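Pectate lyase (Cellvibrio cellulosa, PDB 1GXM) cleaves polygalacturonate (pectate) by anti-beta-elimination, this chain being the catalytic module, of polysaccharide lyase family 10, from a longer protein. Local coordinates at residues 9-21 with 320-332. Residues are numbered along the deposited sequence; the frame is centred on the assembly and turned at random. Where two conformers were deposited one is given.
Sequences MTGRMLTLDGNPA and TSIINFAQKVGYL
Phe325, on the C-terminal helix 318-329, lays one face of its ring against the type II turn that Leu16 to Asn19 form just before helix 20-28. CG lies anti to the backbone N (chi1 -179°), which carries the ring over to the turn, where much of what it meets in 9-21 is backbone. Asn19 CA lies over one face, 3.9 Å from the ring centroid, in a CH-pi contact; Gly18 O is on that face too, 3.4 Å from Phe325 CD1. At the rim, Thr15 O approaches Phe325 CZ in the ring plane (3.5 Å). The Asn19 amide, turned 72° from the ring, N-caps helix 20-28: OD1 accepts from Ala22 N and, weakly, from Ala21 N, while ND2 donates to Ala224 O.

Towards the chain ends, side-chain methyls take over from the backbone that packs on the ring. Leu14 splits its methyls, CD2 to Val329 CB and CD1 to Tyr331 CE2, each at 4.0 Å. Exposed Met9, which comes from the expression construct, sets SD at the edge of the Tyr331 ring, 5.0 Å from its centroid, a Met-aromatic contact near a phenol whose OH bonds to Gln231 OE1.

On a solvent-facing side, Lys328, its chain bent at chi3 and chi4, brings NZ to Asp17 OD2 (2.8 Å) in a salt bridge and to Asp17 O (3.1 Å), approaching both from above their planes, so that one ammonium holds side chain and backbone of the same residue.

This partly buried contact joins the N-terminal segment of the modelled chain to the C-terminal helix and tail. Behind it, Met227 touches Phe325 and Val329, helix 219-226 packs on Pro20 and Ile322, and helix 233-246 backs Tyr331.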
# COMPACT_ATOMS: atom_id res chain seq x y z
N MET A 9 9.29 -6.87 21.14
CA MET A 9 7.83 -6.67 21.23
C MET A 9 7.45 -6.33 22.64
O MET A 9 8.26 -6.35 23.57
CB MET A 9 7.08 -7.93 20.80
CG MET A 9 7.92 -8.80 19.86
SD MET A 9 6.98 -9.96 18.94
CE MET A 9 5.81 -10.07 20.04
N THR A 10 6.19 -5.94 22.78
CA THR A 10 5.61 -5.82 24.09
C THR A 10 4.22 -6.39 24.11
O THR A 10 3.28 -5.84 23.52
CB THR A 10 5.57 -4.41 24.58
OG1 THR A 10 6.90 -3.88 24.66
CG2 THR A 10 5.08 -4.44 26.02
N GLY A 11 4.11 -7.47 24.86
CA GLY A 11 2.98 -8.35 24.73
C GLY A 11 3.19 -8.91 23.34
O GLY A 11 4.25 -9.47 23.03
N ARG A 12 2.21 -8.69 22.48
CA ARG A 12 2.33 -9.07 21.09
C ARG A 12 2.32 -7.83 20.17
O ARG A 12 2.01 -7.95 19.00
CB ARG A 12 1.21 -10.05 20.71
CG ARG A 12 1.12 -11.33 21.55
CD ARG A 12 2.33 -12.24 21.52
NE ARG A 12 2.69 -12.79 20.21
CZ ARG A 12 3.94 -13.03 19.78
NH1 ARG A 12 5.00 -12.85 20.57
NH2 ARG A 12 4.13 -13.48 18.55
N MET A 13 2.67 -6.64 20.68
CA MET A 13 2.64 -5.40 19.88
C MET A 13 4.04 -4.86 19.61
O MET A 13 4.81 -4.61 20.52
CB MET A 13 1.82 -4.30 20.56
CG MET A 13 0.36 -4.63 20.72
SD MET A 13 -0.48 -4.90 19.19
CE MET A 13 -0.71 -3.28 18.62
N LEU A 14 4.34 -4.66 18.34
CA LEU A 14 5.63 -4.10 17.93
C LEU A 14 5.58 -2.60 17.98
O LEU A 14 4.52 -1.99 17.83
CB LEU A 14 5.94 -4.53 16.50
CG LEU A 14 6.04 -6.04 16.30
CD1 LEU A 14 6.16 -6.36 14.82
CD2 LEU A 14 7.22 -6.59 17.08
N THR A 15 6.74 -1.99 18.16
CA THR A 15 6.84 -0.54 18.08
C THR A 15 6.39 -0.03 16.71
O THR A 15 6.58 -0.69 15.70
CB THR A 15 8.27 -0.07 18.38
OG1 THR A 15 8.31 1.36 18.44
CG2 THR A 15 9.25 -0.44 17.26
N LEU A 16 5.79 1.14 16.71
CA LEU A 16 5.46 1.83 15.48
C LEU A 16 6.60 2.75 15.05
O LEU A 16 6.56 3.31 13.96
CB LEU A 16 4.17 2.62 15.65
CG LEU A 16 2.91 1.78 15.86
CD1 LEU A 16 1.74 2.69 16.25
CD2 LEU A 16 2.55 0.93 14.64
N ASP A 17 7.60 2.91 15.91
CA ASP A 17 8.76 3.72 15.59
C ASP A 17 9.60 3.05 14.50
O ASP A 17 10.18 1.99 14.73
CB ASP A 17 9.63 3.94 16.83
CG ASP A 17 10.78 4.92 16.57
OD1 ASP A 17 10.53 5.95 15.92
OD2 ASP A 17 11.95 4.74 16.98
N GLY A 18 9.66 3.68 13.34
CA GLY A 18 10.33 3.14 12.17
C GLY A 18 9.44 2.34 11.23
O GLY A 18 9.89 1.84 10.21
N ASN A 19 8.17 2.18 11.57
CA ASN A 19 7.28 1.40 10.74
C ASN A 19 6.90 2.22 9.51
O ASN A 19 6.37 3.32 9.65
CB ASN A 19 6.04 1.00 11.52
CG ASN A 19 5.07 0.19 10.69
OD1 ASN A 19 4.59 0.65 9.66
ND2 ASN A 19 4.77 -1.02 11.14
N PRO A 20 7.21 1.73 8.32
CA PRO A 20 6.97 2.52 7.11
C PRO A 20 5.53 3.02 6.93
O PRO A 20 5.30 4.12 6.43
CB PRO A 20 7.36 1.56 5.98
CG PRO A 20 8.33 0.68 6.59
CD PRO A 20 7.91 0.48 8.00
N ALA A 21 4.57 2.18 7.28
CA ALA A 21 3.16 2.55 7.15
C ALA A 21 2.78 3.64 8.15
O ALA A 21 2.07 4.58 7.81
CB ALA A 21 2.30 1.32 7.34
N THR A 320 15.39 -2.65 1.84
CA THR A 320 16.20 -2.05 2.89
C THR A 320 15.38 -1.63 4.07
O THR A 320 15.67 -1.97 5.21
CB THR A 320 16.99 -0.88 2.31
OG1 THR A 320 17.84 -1.42 1.30
CG2 THR A 320 17.91 -0.22 3.36
N SER A 321 14.32 -0.90 3.81
CA SER A 321 13.55 -0.30 4.88
C SER A 321 12.91 -1.39 5.77
O SER A 321 12.97 -1.34 6.99
CB SER A 321 12.50 0.65 4.33
OG SER A 321 11.55 -0.02 3.57
N ILE A 322 12.29 -2.39 5.15
CA ILE A 322 11.60 -3.39 5.94
C ILE A 322 12.56 -4.32 6.63
O ILE A 322 12.29 -4.77 7.73
CB ILE A 322 10.55 -4.17 5.10
CG1 ILE A 322 9.49 -4.78 6.02
CG2 ILE A 322 11.17 -5.19 4.19
CD1 ILE A 322 8.60 -3.77 6.69
N ILE A 323 13.69 -4.60 6.00
CA ILE A 323 14.70 -5.48 6.61
C ILE A 323 15.29 -4.80 7.83
O ILE A 323 15.42 -5.42 8.88
CB ILE A 323 15.79 -5.82 5.58
CG1 ILE A 323 15.20 -6.78 4.55
CG2 ILE A 323 17.03 -6.40 6.27
CD1 ILE A 323 16.10 -7.00 3.38
N ASN A 324 15.60 -3.53 7.71
CA ASN A 324 16.21 -2.82 8.83
C ASN A 324 15.22 -2.68 9.96
O ASN A 324 15.58 -2.79 11.12
CB ASN A 324 16.75 -1.46 8.40
CG ASN A 324 18.01 -1.57 7.55
OD1 ASN A 324 18.38 -0.61 6.87
ND2 ASN A 324 18.63 -2.74 7.54
N PHE A 325 13.95 -2.45 9.63
CA PHE A 325 12.91 -2.35 10.65
C PHE A 325 12.71 -3.70 11.31
O PHE A 325 12.64 -3.78 12.54
CB PHE A 325 11.60 -1.86 10.04
CG PHE A 325 10.50 -1.72 11.04
CD1 PHE A 325 10.65 -0.90 12.14
CD2 PHE A 325 9.32 -2.40 10.88
CE1 PHE A 325 9.63 -0.78 13.07
CE2 PHE A 325 8.30 -2.27 11.79
CZ PHE A 325 8.47 -1.47 12.89
N ALA A 326 12.65 -4.76 10.52
CA ALA A 326 12.55 -6.10 11.08
C ALA A 326 13.71 -6.41 12.02
O ALA A 326 13.52 -7.01 13.06
CB ALA A 326 12.49 -7.12 10.00
N GLN A 327 14.91 -5.98 11.65
CA GLN A 327 16.09 -6.21 12.48
C GLN A 327 15.90 -5.51 13.82
O GLN A 327 16.17 -6.08 14.88
CB GLN A 327 17.35 -5.70 11.78
CG GLN A 327 18.66 -6.12 12.47
CD GLN A 327 19.09 -5.20 13.61
OE1 GLN A 327 18.45 -4.17 13.89
NE2 GLN A 327 20.18 -5.57 14.27
N LYS A 328 15.44 -4.26 13.77
CA LYS A 328 15.21 -3.43 14.95
C LYS A 328 14.28 -4.14 15.94
O LYS A 328 14.51 -4.12 17.15
CB LYS A 328 14.62 -2.09 14.50
CG LYS A 328 14.43 -0.97 15.57
CD LYS A 328 13.31 -0.00 15.08
CE LYS A 328 13.61 1.48 15.23
NZ LYS A 328 12.82 2.11 16.33
N VAL A 329 13.22 -4.78 15.43
CA VAL A 329 12.22 -5.41 16.30
C VAL A 329 12.46 -6.90 16.55
O VAL A 329 11.65 -7.55 17.22
CB VAL A 329 10.78 -5.22 15.76
CG1 VAL A 329 10.48 -3.77 15.54
CG2 VAL A 329 10.55 -6.02 14.47
N GLY A 330 13.56 -7.45 16.04
CA GLY A 330 13.94 -8.84 16.29
C GLY A 330 13.31 -9.88 15.37
O GLY A 330 13.27 -11.07 15.69
N TYR A 331 12.83 -9.45 14.22
CA TYR A 331 12.18 -10.33 13.24
C TYR A 331 13.09 -10.78 12.10
O TYR A 331 12.63 -11.42 11.14
CB TYR A 331 10.95 -9.63 12.66
CG TYR A 331 9.68 -9.87 13.44
CD1 TYR A 331 9.68 -10.17 14.81
CD2 TYR A 331 8.47 -9.77 12.82
CE1 TYR A 331 8.49 -10.38 15.49
CE2 TYR A 331 7.30 -9.96 13.47
CZ TYR A 331 7.31 -10.27 14.81
OH TYR A 331 6.10 -10.46 15.42
N LEU A 332 14.37 -10.43 12.21
CA LEU A 332 15.41 -10.83 11.26
C LEU A 332 16.42 -11.76 11.93
O LEU A 332 16.34 -12.11 13.11
CB LEU A 332 16.13 -9.60 10.72
CG LEU A 332 16.70 -9.62 9.30
CD1 LEU A 332 15.62 -9.19 8.33
CD2 LEU A 332 17.88 -8.70 9.19
OXT LEU A 332 17.40 -12.21 11.35